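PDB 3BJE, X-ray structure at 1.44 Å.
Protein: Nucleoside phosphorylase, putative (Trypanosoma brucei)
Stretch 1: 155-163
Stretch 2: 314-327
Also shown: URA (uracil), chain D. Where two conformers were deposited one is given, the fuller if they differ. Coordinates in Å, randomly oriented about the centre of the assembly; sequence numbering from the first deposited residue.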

# COMPACT_ATOMS: atom_id res chain seq x y z
N SER A 155 13.83 16.58 19.34
CA SER A 155 13.94 16.02 20.69
C SER A 155 13.90 14.48 20.70
O SER A 155 14.49 13.86 21.58
CB SER A 155 12.82 16.58 21.57
OG SER A 155 11.54 16.21 21.08
N VAL A 156 13.23 13.87 19.73
CA VAL A 156 12.97 12.43 19.79
C VAL A 156 14.24 11.62 19.47
O VAL A 156 14.76 11.70 18.36
CB VAL A 156 11.83 12.04 18.84
CG1 VAL A 156 11.64 10.53 18.81
CG2 VAL A 156 10.53 12.75 19.24
N PRO A 157 14.73 10.82 20.44
CA PRO A 157 15.98 10.07 20.20
C PRO A 157 15.86 8.94 19.16
O PRO A 157 14.79 8.38 18.99
CB PRO A 157 16.30 9.45 21.57
CG PRO A 157 15.37 10.09 22.54
CD PRO A 157 14.19 10.56 21.78
N PRO A 158 16.99 8.58 18.51
CA PRO A 158 17.07 7.40 17.67
C PRO A 158 16.64 6.16 18.44
O PRO A 158 17.03 5.99 19.60
CB PRO A 158 18.57 7.30 17.33
CG PRO A 158 19.09 8.67 17.49
CD PRO A 158 18.28 9.30 18.58
N LEU A 159 15.81 5.33 17.82
CA LEU A 159 15.37 4.06 18.40
C LEU A 159 14.45 4.20 19.62
O LEU A 159 14.17 3.21 20.30
CB LEU A 159 16.57 3.15 18.73
CG LEU A 159 17.47 2.83 17.53
CD1 LEU A 159 18.69 2.04 17.97
CD2 LEU A 159 16.69 2.08 16.44
N ALA A 160 13.97 5.42 19.90
CA ALA A 160 12.86 5.59 20.84
C ALA A 160 11.60 4.95 20.27
O ALA A 160 11.47 4.74 19.05
CB ALA A 160 12.61 7.06 21.11
N LEU A 161 10.67 4.63 21.17
CA LEU A 161 9.36 4.11 20.80
C LEU A 161 8.40 5.27 20.75
O LEU A 161 8.09 5.89 21.76
CB LEU A 161 8.87 3.04 21.78
CG LEU A 161 7.59 2.28 21.38
CD1 LEU A 161 7.76 1.51 20.06
CD2 LEU A 161 7.14 1.34 22.51
N ALA A 162 7.92 5.61 19.55
CA ALA A 162 7.00 6.72 19.38
C ALA A 162 5.57 6.17 19.42
O ALA A 162 5.13 5.41 18.53
CB ALA A 162 7.28 7.44 18.08
N VAL A 163 4.84 6.58 20.46
CA VAL A 163 3.51 6.07 20.74
C VAL A 163 2.50 7.08 20.21
O VAL A 163 2.59 8.26 20.50
CB VAL A 163 3.33 5.89 22.27
CG1 VAL A 163 1.95 5.31 22.60
CG2 VAL A 163 4.43 5.01 22.81
N VAL A 314 9.19 2.06 16.42
CA VAL A 314 10.58 2.33 16.71
C VAL A 314 11.13 3.34 15.70
O VAL A 314 10.98 3.16 14.49
CB VAL A 314 11.42 1.01 16.69
CG1 VAL A 314 12.90 1.26 16.95
CG2 VAL A 314 10.88 -0.00 17.71
N VAL A 315 11.80 4.38 16.20
CA VAL A 315 12.34 5.43 15.32
C VAL A 315 13.63 4.93 14.68
O VAL A 315 14.66 4.84 15.34
CB VAL A 315 12.57 6.75 16.09
CG1 VAL A 315 13.21 7.85 15.20
CG2 VAL A 315 11.26 7.25 16.68
N VAL A 316 13.56 4.58 13.40
CA VAL A 316 14.72 4.07 12.66
C VAL A 316 15.32 5.09 11.69
O VAL A 316 16.38 4.85 11.11
CB VAL A 316 14.38 2.79 11.88
CG1 VAL A 316 13.89 1.70 12.84
CG2 VAL A 316 13.33 3.08 10.80
N SER A 317 14.66 6.23 11.53
CA SER A 317 15.18 7.29 10.68
C SER A 317 14.98 8.62 11.37
O SER A 317 13.87 9.00 11.73
CB SER A 317 14.46 7.30 9.33
OG SER A 317 14.89 8.41 8.55
N LYS A 318 16.08 9.33 11.59
CA LYS A 318 16.01 10.67 12.13
C LYS A 318 16.22 11.55 10.93
O LYS A 318 17.27 11.51 10.28
CB LYS A 318 17.07 10.93 13.20
CG LYS A 318 16.69 10.45 14.60
CD LYS A 318 15.42 11.11 15.18
CE LYS A 318 15.49 12.63 15.35
NZ LYS A 318 16.21 13.06 16.58
N ARG A 319 15.18 12.30 10.62
CA ARG A 319 15.13 13.11 9.43
C ARG A 319 15.70 14.50 9.75
O ARG A 319 15.97 15.28 8.85
CB ARG A 319 13.68 13.17 8.93
CG ARG A 319 13.02 11.77 8.66
CD ARG A 319 13.46 11.15 7.33
NE ARG A 319 13.39 12.08 6.19
CZ ARG A 319 12.30 12.36 5.48
NH1 ARG A 319 11.14 11.76 5.75
NH2 ARG A 319 12.36 13.24 4.48
N VAL A 320 15.88 14.79 11.04
CA VAL A 320 16.55 16.00 11.52
C VAL A 320 17.67 15.60 12.48
O VAL A 320 17.73 14.46 12.93
CB VAL A 320 15.58 16.95 12.26
CG1 VAL A 320 14.34 17.25 11.41
CG2 VAL A 320 15.19 16.36 13.62
N GLY A 321 18.56 16.54 12.82
CA GLY A 321 19.58 16.32 13.84
C GLY A 321 20.61 15.25 13.50
O GLY A 321 21.68 15.55 12.98
N GLU A 322 20.29 13.99 13.81
CA GLU A 322 21.17 12.87 13.48
C GLU A 322 21.27 12.69 11.97
O GLU A 322 22.34 12.41 11.44
CB GLU A 322 20.70 11.56 14.13
CG GLU A 322 20.95 11.47 15.64
CD GLU A 322 19.86 12.15 16.49
OE1 GLU A 322 18.83 12.58 15.93
OE2 GLU A 322 20.05 12.25 17.72
N LYS A 323 20.13 12.85 11.28
CA LYS A 323 20.07 12.75 9.82
C LYS A 323 20.68 11.42 9.38
O LYS A 323 21.48 11.35 8.44
CB LYS A 323 20.76 13.96 9.18
CG LYS A 323 20.46 15.27 9.92
CD LYS A 323 20.51 16.51 9.04
CE LYS A 323 20.12 17.75 9.85
NZ LYS A 323 20.31 19.02 9.09
N LYS A 324 20.28 10.36 10.09
CA LYS A 324 20.82 9.00 9.95
C LYS A 324 19.69 7.99 9.98
O LYS A 324 18.58 8.32 10.42
CB LYS A 324 21.73 8.68 11.15
CG LYS A 324 23.20 9.00 11.00
CD LYS A 324 24.02 8.35 12.12
CE LYS A 324 23.80 9.04 13.48
NZ LYS A 324 24.42 8.30 14.62
N MET A 325 19.98 6.77 9.55
CA MET A 325 19.10 5.63 9.80
C MET A 325 19.75 4.67 10.79
O MET A 325 20.98 4.56 10.85
CB MET A 325 18.77 4.89 8.51
CG MET A 325 17.73 5.61 7.64
SD MET A 325 16.92 4.45 6.53
CE MET A 325 15.86 3.54 7.65
N PHE A 326 18.91 3.98 11.56
CA PHE A 326 19.37 3.12 12.64
C PHE A 326 18.76 1.74 12.44
O PHE A 326 17.70 1.43 12.97
CB PHE A 326 19.01 3.73 13.99
CG PHE A 326 19.52 5.14 14.16
CD1 PHE A 326 20.77 5.38 14.71
CD2 PHE A 326 18.76 6.21 13.71
CE1 PHE A 326 21.25 6.69 14.83
CE2 PHE A 326 19.23 7.52 13.82
CZ PHE A 326 20.47 7.76 14.39
N LEU A 327 19.45 0.94 11.64
CA LEU A 327 19.03 -0.41 11.32
C LEU A 327 20.06 -1.36 11.91
O LEU A 327 21.01 -0.92 12.57
CB LEU A 327 18.93 -0.57 9.79
CG LEU A 327 18.05 0.47 9.07
CD1 LEU A 327 18.14 0.32 7.55
CD2 LEU A 327 16.59 0.39 9.54
N1 URA D . 9.25 4.02 7.96
C2 URA D . 8.70 5.07 7.30
O2 URA D . 7.55 4.99 6.76
N3 URA D . 9.37 6.21 7.20
C4 URA D . 10.60 6.35 7.73
O4 URA D . 11.18 7.44 7.60
C5 URA D . 11.18 5.28 8.39
C6 URA D . 10.47 4.11 8.49

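How do two stretches more than 150 residues apart in sequence come to share a backbone arrangement? The second begins as a strand, residues 314 to 318, and the first ends as one, residues 161 to 163, and the two meet antiparallel where Leu161 faces Val314 as a non-hydrogen-bonded pair, their CA atoms 4.6 Å apart. The backbone-to-backbone hydrogen bonds between the stretches lie just beyond that pair, on Val315. Val315 N donates to Ala160 O at 2.9 Å, with an angle of 157° at the hydrogen, and Val315 O accepts from Leu159 N at 2.8 Å, at a more bent 142°. Ala160 O also receives a CA-H...O contact from Val314 CA at 3.5 Å, so one carbonyl serves two neighbouring residues of the opposing strand.

What shapes the first stretch as it enters this pairing? A type II turn runs from Pro157 to Ala160, closed by a hydrogen bond from Ala160 N to Pro157 O at 3.2 Å. Leu159 takes up the positive phi, 68°, that this turn requires at its third position. The turn thus places Leu159 N and Ala160 O, one a donor and the other an acceptor, within reach of the same residue, Val315.

Why does Phe326, so far along the second stretch from Val315, take part? The second stretch doubles back on itself: Lys318 N bonds to Lys324 O at 2.9 Å and Phe326 N to Val316 O at 2.7 Å, which carries the aromatic ring back to the turn. Pro158 lies over one face of that ring, with Pro158 CB 3.5 Å from the centroid of the Phe326 ring and 10° off the normal. This is a CH-pi contact, in which the slightly positive C-H bonds of the proline meet the electron-rich face. Leu159 points its CB away from the second stretch, yet its end comes nearer: Leu159 CD2 lies 3.8 Å from Phe326 CB and 3.9 Å from Val314 CG1, bridging the two. Phe326 O, buried by the contact, has no hydrogen-bonding partner in the model.

Which other apolar side chains meet across the contact? Val315 points toward the first stretch, and Val315 CG2 approaches Val156 CG1 at 3.9 Å and Ala162 CB at 4.2 Å, so a single methyl touches residues before and after the turn. Leu161 and Val314 lie on a common face of the sheet, and Leu161 CD1 lies 4.2 Å from Val314 CG2.

How is a lysine accommodated beside so much hydrocarbon? Lys318 is buried, but its amine is well supplied with acceptors. Lys318 NZ donates to Val156 O at 2.7 Å, tying the first stretch in ahead of the turn, and forms a salt bridge with Glu322 OE1, also at 2.7 Å. The aliphatic part of the lysine remains compatible with its surroundings, Lys318 CG lying 4.2 Å from Pro158 CG. Charge is thus paired at the end of the side chain while its CG methylene lies against the proline.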